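Local atomic coordinates of surface protein SPB1 (Streptococcus agalactiae, PDB entry 4UZG), a protein that forms the backbone of the group B streptococcus type 2b pilus, its subunits probably being joined covalently by sortase into a fibre. Residues Q254-G259 with V273-E278; G169-K174 with T229-G234. All blocks are in the same frame, centred on the assembly; numbering follows the deposited sequence.

Overall arrangement
Following the chain from its N terminus, a ten-stranded sheet comes first, and residues 169-174 then open the second, smaller part of the fold. Contact 2 closes a loop of 54 residues when 229-234 returns to pair with that strand. Contact 1 follows in series: 254-259 and 273-278 close a loop of 13 residues, so the two loops neither nest nor cross. Strand 169-177 lies between 225-231 and 273-279 in one sheet, while 254-258 is an outer strand of a separate four-stranded sheet, beside 234-240. Contact 2 therefore works within a sheet and contact 1 joins two sheets. Their centres are about 9 Å apart, with Val277 N placed 2.8 Å from Lys174 O.

Contact 1. Residues Q254-G259 with V273-E278; sequences QKVILG and VNPTVE
Gln254 reaches across to the backbone of 273-278 at one end of this contact; along the rest, Val256 packs on Val273 and Pro275, and Leu258 on Val273. With CG anti to the backbone N (chi1 -177°) and an extended chain beyond it, Gln254 carries its amide to Thr276. Gln254 NE2 donates to Thr276 O at 2.9 Å; the bond is nearly straight (168°), the acceptor lies in the amide plane, and the donor sits above the plane of the Thr276 carbonyl. The other end of the amide, OE1, takes a hydrogen bond from a water that in turn accepts from Glu278 N, so both ends are held, one directly and one through water, which defines the amide's flip. Gln254 OE1 also lies 3.6 Å from Val277 CG2, the two side chains passing in opposing directions.

Val256 divides its methyls: Val256 CG1 meets Val273 CG2 at 3.8 Å, again with opposed headings, while CG2 rests on CB and CG of Pro275, the valine standing roughly perpendicular to the proline side chain. Leu258 comes in at a slant, Leu258 CD1 lying 3.9 Å from Val273 CG2. Val273 CG1 also touches Leu258 CD1 and lies against Ile257 O.

The two segments run nearly antiparallel, but the edges of two sheets are joined here by side chains, one of them hydrogen-bonding to the backbone opposite, rather than by strand pairing, as in a beta sandwich and consistent with the prealbumin-like fold.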
ATOM      1  N   GLN A 254     -22.063  -5.036 -14.170  1.00  9.34           N
ATOM      2  CA  GLN A 254     -21.039  -5.871 -14.781  1.00  9.10           C
ATOM      3  C   GLN A 254     -19.925  -6.145 -13.783  1.00  7.08           C
ATOM      4  O   GLN A 254     -19.295  -5.225 -13.272  1.00  7.18           O
ATOM      5  CB  GLN A 254     -20.475  -5.218 -16.027  1.00  9.48           C
ATOM      6  CG  GLN A 254     -19.465  -6.084 -16.728  1.00 10.52           C
ATOM      7  CD  GLN A 254     -19.146  -5.590 -18.126  1.00 11.17           C
ATOM      8  OE1 GLN A 254     -20.033  -5.146 -18.841  1.00 12.88           O
ATOM      9  NE2 GLN A 254     -17.876  -5.634 -18.502  1.00 11.10           N
ATOM     10  N   LYS A 255     -19.660  -7.423 -13.527  1.00  7.48           N
ATOM     11  CA  LYS A 255     -18.593  -7.828 -12.625  1.00  7.21           C
ATOM     12  C   LYS A 255     -17.217  -7.571 -13.231  1.00  7.46           C
ATOM     13  O   LYS A 255     -16.993  -7.862 -14.410  1.00  8.91           O
ATOM     14  CB  LYS A 255     -18.750  -9.315 -12.328  1.00  8.29           C
ATOM     15  CG  LYS A 255     -17.754  -9.820 -11.290  1.00 10.55           C
ATOM     16  CD  LYS A 255     -18.061 -11.242 -10.830  1.00 15.04           C
ATOM     17  CE  LYS A 255     -17.881 -12.255 -11.893  1.00 19.81           C
ATOM     18  NZ  LYS A 255     -18.236 -13.593 -11.311  1.00 21.89           N
ATOM     19  N   VAL A 256     -16.300  -7.059 -12.418  1.00  6.93           N
ATOM     20  CA  VAL A 256     -14.915  -6.829 -12.814  1.00  7.75           C
ATOM     21  C   VAL A 256     -14.019  -7.287 -11.661  1.00  7.91           C
ATOM     22  O   VAL A 256     -14.129  -6.784 -10.545  1.00  8.58           O
ATOM     23  CB  VAL A 256     -14.643  -5.346 -13.070  1.00  9.56           C
ATOM     24  CG1 VAL A 256     -13.180  -5.146 -13.468  1.00 10.96           C
ATOM     25  CG2 VAL A 256     -15.570  -4.762 -14.072  1.00 12.88           C
ATOM     26  N   ILE A 257     -13.125  -8.229 -11.942  1.00  8.59           N
ATOM     27  CA  ILE A 257     -12.177  -8.712 -10.958  1.00  9.76           C
ATOM     28  C   ILE A 257     -10.838  -8.004 -11.133  1.00  8.77           C
ATOM     29  O   ILE A 257     -10.298  -7.887 -12.231  1.00  9.99           O
ATOM     30  CB  ILE A 257     -12.017 -10.231 -11.051  1.00 11.63           C
ATOM     31  CG1 ILE A 257     -13.344 -10.892 -10.645  1.00 14.22           C
ATOM     32  CG2 ILE A 257     -10.873 -10.707 -10.158  1.00 11.97           C
ATOM     33  CD1 ILE A 257     -13.392 -12.359 -10.874  1.00 17.20           C
ATOM     34  N   LEU A 258     -10.307  -7.565 -10.003  1.00  8.00           N
ATOM     35  CA  LEU A 258      -9.026  -6.948  -9.929  1.00  9.73           C
ATOM     36  C   LEU A 258      -8.155  -7.894  -9.080  1.00 10.08           C
ATOM     37  O   LEU A 258      -8.543  -8.318  -7.988  1.00  9.32           O
ATOM     38  CB  LEU A 258      -9.293  -5.603  -9.274  1.00 13.78           C
ATOM     39  CG  LEU A 258      -8.194  -4.581  -9.287  1.00 12.50           C
ATOM     40  CD1 LEU A 258      -7.594  -4.275 -10.674  1.00  7.87           C
ATOM     41  CD2 LEU A 258      -8.704  -3.303  -8.655  1.00 10.23           C
ATOM     42  N   GLY A 259      -6.982  -8.238  -9.596  1.00 12.06           N
ATOM     43  CA  GLY A 259      -6.117  -9.203  -8.935  1.00 13.85           C
ATOM     44  C   GLY A 259      -6.351 -10.624  -9.422  1.00 13.47           C
ATOM     45  O   GLY A 259      -6.734 -10.836 -10.569  1.00 12.76           O
ATOM     46  N   VAL A 273      -6.717  -3.609 -15.177  1.00  7.37           N
ATOM     47  CA  VAL A 273      -7.766  -4.302 -15.911  1.00  7.28           C
ATOM     48  C   VAL A 273      -8.570  -3.306 -16.753  1.00  7.45           C
ATOM     49  O   VAL A 273      -8.636  -2.104 -16.470  1.00  7.97           O
ATOM     50  CB  VAL A 273      -8.685  -5.151 -14.985  1.00  7.78           C
ATOM     51  CG1 VAL A 273      -7.885  -6.170 -14.211  1.00  9.07           C
ATOM     52  CG2 VAL A 273      -9.495  -4.313 -14.044  1.00  7.94           C
ATOM     53  N   ASN A 274      -9.182  -3.846 -17.806  1.00  7.86           N
ATOM     54  CA  ASN A 274      -9.791  -3.050 -18.857  1.00  8.51           C
ATOM     55  C   ASN A 274     -11.135  -3.612 -19.295  1.00  8.74           C
ATOM     56  O   ASN A 274     -11.293  -4.022 -20.447  1.00 10.53           O
ATOM     57  CB  ASN A 274      -8.872  -3.022 -20.075  1.00 11.25           C
ATOM     58  CG  ASN A 274      -7.509  -2.479 -19.763  1.00 13.42           C
ATOM     59  OD1 ASN A 274      -7.253  -1.272 -19.894  1.00 15.53           O
ATOM     60  ND2 ASN A 274      -6.607  -3.365 -19.342  1.00 14.67           N
ATOM     61  N   PRO A 275     -12.141  -3.610 -18.411  1.00  8.04           N
ATOM     62  CA  PRO A 275     -13.462  -4.090 -18.820  1.00  8.83           C
ATOM     63  C   PRO A 275     -14.095  -3.214 -19.908  1.00  8.71           C
ATOM     64  O   PRO A 275     -13.960  -1.985 -19.878  1.00  9.35           O
ATOM     65  CB  PRO A 275     -14.270  -3.987 -17.517  1.00  9.39           C
ATOM     66  CG  PRO A 275     -13.592  -2.904 -16.740  1.00  8.36           C
ATOM     67  CD  PRO A 275     -12.135  -3.152 -17.014  1.00  8.36           C
ATOM     68  N   THR A 276     -14.809  -3.859 -20.830  1.00  8.93           N
ATOM     69  CA  THR A 276     -15.630  -3.185 -21.825  1.00  8.64           C
ATOM     70  C   THR A 276     -17.086  -3.417 -21.457  1.00  7.65           C
ATOM     71  O   THR A 276     -17.489  -4.552 -21.202  1.00  8.81           O
ATOM     72  CB  THR A 276     -15.346  -3.758 -23.232  1.00 11.01           C
ATOM     73  OG1 THR A 276     -13.996  -3.471 -23.594  1.00 13.98           O
ATOM     74  CG2 THR A 276     -16.250  -3.155 -24.269  1.00 12.22           C
ATOM     75  N   VAL A 277     -17.867  -2.342 -21.438  1.00  7.90           N
ATOM     76  CA  VAL A 277     -19.291  -2.413 -21.160  1.00  7.78           C
ATOM     77  C   VAL A 277     -20.038  -2.042 -22.428  1.00  8.26           C
ATOM     78  O   VAL A 277     -19.804  -0.969 -23.018  1.00  8.21           O
ATOM     79  CB  VAL A 277     -19.694  -1.468 -20.016  1.00  8.19           C
ATOM     80  CG1 VAL A 277     -21.201  -1.565 -19.736  1.00  9.16           C
ATOM     81  CG2 VAL A 277     -18.882  -1.757 -18.747  1.00  9.39           C
ATOM     82  N   GLU A 278     -20.926  -2.926 -22.869  1.00  8.80           N
ATOM     83  CA  GLU A 278     -21.715  -2.716 -24.076  1.00  9.53           C
ATOM     84  C   GLU A 278     -23.058  -2.110 -23.738  1.00 10.67           C
ATOM     85  O   GLU A 278     -23.717  -2.460 -22.765  1.00 13.76           O
ATOM     86  CB  GLU A 278     -21.909  -4.028 -24.828  1.00 13.09           C
ATOM     87  CG  GLU A 278     -20.604  -4.635 -25.292  1.00 17.65           C
ATOM     88  CD  GLU A 278     -20.795  -5.755 -26.293  1.00 24.86           C
ATOM     89  OE1 GLU A 278     -21.957  -6.073 -26.621  1.00 26.52           O
ATOM     90  OE2 GLU A 278     -19.776  -6.313 -26.758  1.00 29.04           O
TER
HETATM   91  O   HOH W   1     -21.134  -5.417 -21.376  1.00 12.28           O

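Contact 2. Residues G169-K174 with T229-G234; sequences GQITIK and TGLKEG. With EDO (1,2-ethanediol), chain C.
Gly169 O is gripped by two donors from the neighbouring strand, Gly230 N at 2.9 Å and Leu231 N at 3.0 Å, the paired donation of a G1 beta bulge. The Gly230 bond comes nearly in line with the carbonyl, whereas Leu231 N approaches tilted from its plane in a straighter hydrogen bond (N-H...O 173°). Gly169 N returns a bond to Leu231 O. Gly230 has a backbone conformation that favours glycine, and the register shifts by one between Gly169 and Gln170 in this antiparallel pairing.

Beyond the bulge, Gln170 and Thr229 form a non-hydrogen-bonded pair, their side chains running alongside with the same heading. Gln170 CG is anti to the backbone N (chi1 177°), and the extended chain carries the amide alongside Thr229, where Gln170 NE2 donates to Thr229 OG1 at 2.7 Å, with the hydroxyl oxygen tilted 20° from the amide plane. Pro137 touches both side chains. Thr229 N donates to O1 of an ethanediol, probably from the crystallisation liquor.

Within this prealbumin-like domain, Ile171 and Leu231 provide the apolar part of the contact. Their side chains stand roughly perpendicular, and the methyls Ile171 CD1 and Leu231 CD1 meet at 3.7 Å.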
ATOM      1  N   GLY A 169      -4.449  -1.347  -7.492  1.00  6.14           N
ATOM      2  CA  GLY A 169      -4.952  -1.672  -8.807  1.00  6.02           C
ATOM      3  C   GLY A 169      -5.721  -0.541  -9.466  1.00  5.78           C
ATOM      4  O   GLY A 169      -6.040   0.478  -8.847  1.00  6.04           O
ATOM      5  N   GLN A 170      -5.996  -0.750 -10.740  1.00  6.01           N
ATOM      6  CA  GLN A 170      -6.687   0.230 -11.562  1.00  6.49           C
ATOM      7  C   GLN A 170      -7.688  -0.455 -12.485  1.00  6.09           C
ATOM      8  O   GLN A 170      -7.367  -1.502 -13.069  1.00  7.19           O
ATOM      9  CB  GLN A 170      -5.675   0.985 -12.401  1.00  7.12           C
ATOM     10  CG  GLN A 170      -6.252   2.001 -13.380  1.00  7.27           C
ATOM     11  CD  GLN A 170      -5.153   2.665 -14.122  1.00  8.14           C
ATOM     12  OE1 GLN A 170      -4.701   2.164 -15.171  1.00 11.17           O
ATOM     13  NE2 GLN A 170      -4.674   3.757 -13.589  1.00  7.00           N
ATOM     14  N   ILE A 171      -8.870   0.147 -12.599  1.00  5.92           N
ATOM     15  CA  ILE A 171      -9.893  -0.310 -13.527  1.00  6.65           C
ATOM     16  C   ILE A 171     -10.082   0.780 -14.584  1.00  6.55           C
ATOM     17  O   ILE A 171     -10.423   1.922 -14.259  1.00  7.56           O
ATOM     18  CB  ILE A 171     -11.229  -0.570 -12.812  1.00  6.97           C
ATOM     19  CG1 ILE A 171     -11.070  -1.625 -11.706  1.00  7.40           C
ATOM     20  CG2 ILE A 171     -12.301  -0.988 -13.818  1.00  7.79           C
ATOM     21  CD1 ILE A 171     -12.313  -1.821 -10.839  1.00  8.57           C
ATOM     22  N   THR A 172      -9.870   0.422 -15.844  1.00  6.78           N
ATOM     23  CA  THR A 172     -10.122   1.298 -16.980  1.00  7.43           C
ATOM     24  C   THR A 172     -11.359   0.763 -17.701  1.00  7.37           C
ATOM     25  O   THR A 172     -11.324  -0.328 -18.275  1.00  8.92           O
ATOM     26  CB  THR A 172      -8.924   1.345 -17.922  1.00  8.81           C
ATOM     27  OG1 THR A 172      -7.779   1.813 -17.197  1.00  9.19           O
ATOM     28  CG2 THR A 172      -9.178   2.271 -19.109  1.00 10.80           C
ATOM     29  N   ILE A 173     -12.461   1.504 -17.612  1.00  7.24           N
ATOM     30  CA  ILE A 173     -13.732   1.116 -18.201  1.00  8.02           C
ATOM     31  C   ILE A 173     -13.843   1.711 -19.588  1.00  8.06           C
ATOM     32  O   ILE A 173     -13.651   2.910 -19.752  1.00  8.65           O
ATOM     33  CB  ILE A 173     -14.906   1.642 -17.350  1.00  8.81           C
ATOM     34  CG1 ILE A 173     -14.817   1.197 -15.893  1.00 10.37           C
ATOM     35  CG2 ILE A 173     -16.240   1.206 -17.956  1.00 10.91           C
ATOM     36  CD1 ILE A 173     -15.702   2.036 -14.933  1.00 14.94           C
ATOM     37  N   LYS A 174     -14.165   0.885 -20.579  1.00  8.52           N
ATOM     38  CA  LYS A 174     -14.468   1.370 -21.918  1.00 10.10           C
ATOM     39  C   LYS A 174     -15.915   1.084 -22.230  1.00  9.70           C
ATOM     40  O   LYS A 174     -16.364  -0.048 -22.179  1.00 10.57           O
ATOM     41  CB  LYS A 174     -13.605   0.736 -22.995  1.00 12.79           C
ATOM     42  CG  LYS A 174     -13.911   1.336 -24.390  1.00 16.50           C
ATOM     43  CD  LYS A 174     -12.928   0.913 -25.477  1.00 20.72           C
ATOM     44  CE  LYS A 174     -13.006  -0.576 -25.763  1.00 24.25           C
ATOM     45  NZ  LYS A 174     -11.924  -1.054 -26.683  1.00 26.21           N
ATOM     46  N   THR A 229      -8.323   4.691 -10.342  1.00  5.98           N
ATOM     47  CA  THR A 229      -6.988   4.260  -9.930  1.00  5.46           C
ATOM     48  C   THR A 229      -6.892   4.251  -8.424  1.00  5.44           C
ATOM     49  O   THR A 229      -7.193   5.248  -7.775  1.00  6.65           O
ATOM     50  CB  THR A 229      -5.934   5.221 -10.501  1.00  6.84           C
ATOM     51  OG1 THR A 229      -6.117   5.325 -11.912  1.00  7.89           O
ATOM     52  CG2 THR A 229      -4.520   4.759 -10.167  1.00  7.66           C
ATOM     53  N   GLY A 230      -6.422   3.140  -7.869  1.00  5.65           N
ATOM     54  CA  GLY A 230      -6.132   3.082  -6.449  1.00  5.86           C
ATOM     55  C   GLY A 230      -6.994   2.142  -5.622  1.00  5.76           C
ATOM     56  O   GLY A 230      -7.340   2.475  -4.488  1.00  6.32           O
ATOM     57  N   LEU A 231      -7.310   0.971  -6.163  1.00  5.59           N
ATOM     58  CA  LEU A 231      -8.220   0.023  -5.530  1.00  5.37           C
ATOM     59  C   LEU A 231      -7.483  -1.268  -5.142  1.00  6.10           C
ATOM     60  O   LEU A 231      -6.665  -1.808  -5.875  1.00  6.50           O
ATOM     61  CB  LEU A 231      -9.337  -0.370  -6.505  1.00  6.08           C
ATOM     62  CG  LEU A 231     -10.289   0.757  -6.887  1.00  6.96           C
ATOM     63  CD1 LEU A 231     -11.128   0.336  -8.069  1.00  8.81           C
ATOM     64  CD2 LEU A 231     -11.157   1.134  -5.716  1.00  9.90           C
ATOM     65  N   LYS A 232      -7.888  -1.804  -4.005  1.00  5.91           N
ATOM     66  CA  LYS A 232      -7.471  -3.095  -3.520  1.00  6.70           C
ATOM     67  C   LYS A 232      -7.963  -4.196  -4.460  1.00  6.47           C
ATOM     68  O   LYS A 232      -9.017  -4.067  -5.099  1.00  6.85           O
ATOM     69  CB  LYS A 232      -8.081  -3.274  -2.102  1.00  7.52           C
ATOM     70  CG  LYS A 232      -7.546  -4.458  -1.319  1.00  7.41           C
ATOM     71  CD  LYS A 232      -8.138  -4.468   0.090  1.00  8.39           C
ATOM     72  CE  LYS A 232      -7.616  -5.585   0.973  1.00  8.93           C
ATOM     73  NZ  LYS A 232      -6.195  -5.338   1.391  1.00  9.22           N
ATOM     74  N   GLU A 233      -7.262  -5.314  -4.518  1.00  6.60           N
ATOM     75  CA  GLU A 233      -7.760  -6.474  -5.236  1.00  6.77           C
ATOM     76  C   GLU A 233      -9.141  -6.857  -4.718  1.00  6.77           C
ATOM     77  O   GLU A 233      -9.466  -6.644  -3.545  1.00  8.14           O
ATOM     78  CB  GLU A 233      -6.806  -7.649  -5.071  1.00  9.21           C
ATOM     79  CG  GLU A 233      -6.818  -8.207  -3.682  1.00 11.99           C
ATOM     80  CD  GLU A 233      -5.588  -9.039  -3.396  1.00 14.58           C
ATOM     81  OE1 GLU A 233      -4.587  -8.463  -2.925  1.00 16.35           O
ATOM     82  OE2 GLU A 233      -5.635 -10.261  -3.647  1.00 16.16           O
ATOM     83  N   GLY A 234      -9.932  -7.471  -5.587  1.00  6.44           N
ATOM     84  CA  GLY A 234     -11.256  -7.934  -5.216  1.00  7.49           C
ATOM     85  C   GLY A 234     -12.181  -7.952  -6.407  1.00  6.02           C
ATOM     86  O   GLY A 234     -11.773  -7.812  -7.549  1.00  7.13           O
TER
HETATM   87  C1  EDO C1472      -8.866   8.284 -11.043  1.00 15.33           C
HETATM   88  O1  EDO C1472      -9.055   7.439  -9.915  1.00 12.02           O
HETATM   89  C2  EDO C1472      -8.099   9.534 -10.645  1.00 17.37           C
HETATM   90  O2  EDO C1472      -6.771   9.157 -10.267  1.00 16.96           O